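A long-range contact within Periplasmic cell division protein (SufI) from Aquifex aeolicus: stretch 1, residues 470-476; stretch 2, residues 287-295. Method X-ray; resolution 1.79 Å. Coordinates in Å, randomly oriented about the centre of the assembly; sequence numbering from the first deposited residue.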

# COMPACT_ATOMS: atom_id res chain seq x y z
N LEU A 470 -16.37 6.09 -11.26
CA LEU A 470 -15.47 5.91 -10.13
C LEU A 470 -16.03 4.88 -9.17
O LEU A 470 -17.25 4.76 -8.99
CB LEU A 470 -15.25 7.25 -9.41
CG LEU A 470 -14.00 8.05 -9.75
CD1 LEU A 470 -13.80 8.15 -11.25
CD2 LEU A 470 -14.09 9.44 -9.15
N ARG A 471 -15.14 4.10 -8.57
CA ARG A 471 -15.52 3.16 -7.53
C ARG A 471 -15.23 3.77 -6.17
O ARG A 471 -14.47 4.73 -6.05
CB ARG A 471 -14.78 1.84 -7.72
CG ARG A 471 -14.86 1.34 -9.16
CD ARG A 471 -14.16 0.01 -9.37
NE ARG A 471 -12.74 0.16 -9.66
CZ ARG A 471 -12.22 0.33 -10.87
NH1 ARG A 471 -13.01 0.39 -11.93
NH2 ARG A 471 -10.91 0.44 -11.03
N ALA A 472 -15.88 3.21 -5.14
CA ALA A 472 -15.72 3.76 -3.79
C ALA A 472 -14.25 3.84 -3.41
O ALA A 472 -13.81 4.80 -2.77
CB ALA A 472 -16.48 2.91 -2.78
N THR A 473 -13.47 2.84 -3.82
CA THR A 473 -12.04 2.82 -3.55
C THR A 473 -11.27 3.84 -4.38
O THR A 473 -10.07 4.03 -4.14
CB THR A 473 -11.48 1.42 -3.80
OG1 THR A 473 -11.79 1.01 -5.14
CG2 THR A 473 -12.09 0.43 -2.82
N ASP A 474 -11.91 4.50 -5.35
CA ASP A 474 -11.27 5.56 -6.13
C ASP A 474 -11.41 6.93 -5.48
O ASP A 474 -10.81 7.89 -5.98
CB ASP A 474 -11.86 5.63 -7.54
CG ASP A 474 -11.40 4.50 -8.43
OD1 ASP A 474 -10.25 4.04 -8.27
OD2 ASP A 474 -12.19 4.07 -9.30
N LEU A 475 -12.18 7.05 -4.41
CA LEU A 475 -12.50 8.35 -3.84
C LEU A 475 -11.40 8.81 -2.88
O LEU A 475 -10.44 8.09 -2.59
CB LEU A 475 -13.84 8.29 -3.11
CG LEU A 475 -15.01 7.80 -3.98
CD1 LEU A 475 -16.28 7.66 -3.16
CD2 LEU A 475 -15.23 8.74 -5.15
N GLY A 476 -11.56 10.03 -2.39
CA GLY A 476 -10.64 10.56 -1.40
C GLY A 476 -9.26 10.86 -1.96
O GLY A 476 -9.05 11.00 -3.17
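Stretch 2 287-295: PKEVNEILV

Stretch 2 lies along one side of the short 3-10 segment 472-474 as an extended chain: Pro287 to Val290 form one strand, Asn291 interrupts it, and strand geometry has returned by Leu294 and Val295. Ala472 CA sits 6.4 Å from Lys288 CA and Thr473 CA 6.7 Å from Ile293 CA. Between these pairs stretch 1 advances one residue and stretch 2 five, and no direct hydrogen bond joins the two stretches. The turn folds back so that Arg471 lies by Leu294 while Leu475 lies by Lys288; no single parallel or antiparallel course describes it.

The turn holds its own shape. Asp474 N donates to Arg471 O at 2.7 Å and Leu475 N to Ala472 O at 3.2 Å, while Asp474 OD2 turns back to accept from Arg471 N at 3.0 Å, nearly straight. Thus fastened, it presents Ala472, Thr473 and Leu475 toward stretch 2.

Apolar packing carries the direct contact. Ala472 CB lies 3.6 Å from Val290 CG1 and 4.1 Å from Lys288 CB; its single methyl meets two strand residues that both point toward the turn, whereas Glu289 between them points away. Lys288 contributes its aliphatic chain, with Lys288 CE 4.0 Å from Leu475 CD1. Farther along, Thr473 CG2 touches Ile293 CG2 at 3.8 Å, and Leu294 CD2 lies over one face of the Arg471 guanidinium, 4.1 Å from Arg471 NH2.

Water supplies the polar link. Thr473 OG1 stands 3.6 Å from Leu294 O, too far for a direct bond, and two waters bridge the gap to the Leu294 backbone. Water 1 lies 2.8 Å from Thr473 OG1 and donates to Leu294 O at 2.6 Å; water 2 lies 2.7 Å from Thr473 OG1 and accepts from Leu294 N at 3.0 Å. The rule is economical: one threonine packs its methyl on the strand while its hydroxyl engages both polar backbone groups of a single residue through solvent.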

# COMPACT_ATOMS: atom_id res chain seq x y z
N PRO A 287 -18.78 7.62 5.12
CA PRO A 287 -18.70 6.19 4.78
C PRO A 287 -19.41 5.90 3.48
O PRO A 287 -20.44 6.50 3.16
CB PRO A 287 -19.38 5.51 5.97
CG PRO A 287 -19.27 6.49 7.09
CD PRO A 287 -19.38 7.84 6.45
N LYS A 288 -18.86 4.96 2.71
CA LYS A 288 -19.41 4.54 1.42
C LYS A 288 -19.78 3.07 1.52
O LYS A 288 -18.89 2.21 1.60
CB LYS A 288 -18.41 4.78 0.29
CG LYS A 288 -17.76 6.16 0.30
CD LYS A 288 -18.76 7.28 0.13
CE LYS A 288 -18.08 8.64 0.26
NZ LYS A 288 -19.00 9.78 -0.05
N GLU A 289 -21.08 2.77 1.51
CA GLU A 289 -21.54 1.40 1.63
C GLU A 289 -21.32 0.66 0.31
O GLU A 289 -21.71 1.14 -0.76
CB GLU A 289 -23.01 1.35 2.03
CG GLU A 289 -23.54 -0.06 2.21
CD GLU A 289 -24.95 -0.12 2.75
OE1 GLU A 289 -25.44 0.91 3.28
OE2 GLU A 289 -25.58 -1.19 2.65
N VAL A 290 -20.70 -0.51 0.39
CA VAL A 290 -20.40 -1.34 -0.77
C VAL A 290 -20.65 -2.79 -0.39
O VAL A 290 -20.92 -3.12 0.76
CB VAL A 290 -18.95 -1.17 -1.26
CG1 VAL A 290 -18.67 0.27 -1.66
CG2 VAL A 290 -17.97 -1.64 -0.19
N ASN A 291 -20.55 -3.67 -1.39
CA ASN A 291 -20.52 -5.11 -1.15
C ASN A 291 -19.29 -5.76 -1.77
O ASN A 291 -19.18 -6.99 -1.78
CB ASN A 291 -21.81 -5.78 -1.65
CG ASN A 291 -22.13 -5.45 -3.09
OD1 ASN A 291 -21.26 -5.43 -3.96
ND2 ASN A 291 -23.40 -5.17 -3.36
N GLU A 292 -18.35 -4.96 -2.30
CA GLU A 292 -17.07 -5.47 -2.76
C GLU A 292 -16.11 -4.30 -2.93
O GLU A 292 -16.52 -3.15 -3.11
CB GLU A 292 -17.18 -6.25 -4.08
CG GLU A 292 -17.68 -5.43 -5.25
CD GLU A 292 -17.41 -6.11 -6.57
OE1 GLU A 292 -16.43 -5.74 -7.24
OE2 GLU A 292 -18.18 -7.03 -6.94
N ILE A 293 -14.81 -4.61 -2.86
CA ILE A 293 -13.76 -3.62 -3.08
C ILE A 293 -12.65 -4.25 -3.91
O ILE A 293 -12.30 -5.42 -3.72
CB ILE A 293 -13.19 -3.07 -1.76
CG1 ILE A 293 -12.74 -4.20 -0.84
CG2 ILE A 293 -14.21 -2.17 -1.07
CD1 ILE A 293 -11.92 -3.73 0.33
N LEU A 294 -12.11 -3.47 -4.83
CA LEU A 294 -10.97 -3.86 -5.65
C LEU A 294 -9.74 -3.16 -5.09
O LEU A 294 -9.74 -1.93 -4.95
CB LEU A 294 -11.20 -3.47 -7.11
CG LEU A 294 -10.25 -3.96 -8.20
CD1 LEU A 294 -10.29 -5.47 -8.29
CD2 LEU A 294 -10.63 -3.34 -9.53
N VAL A 295 -8.71 -3.93 -4.76
CA VAL A 295 -7.51 -3.38 -4.14
C VAL A 295 -6.29 -3.95 -4.85
O VAL A 295 -6.08 -5.17 -4.88
CB VAL A 295 -7.47 -3.66 -2.63
CG1 VAL A 295 -7.91 -5.08 -2.32
CG2 VAL A 295 -6.09 -3.36 -2.06
O HOH W 1 -9.27 0.30 -6.19
O HOH W 2 -13.63 -0.93 -5.47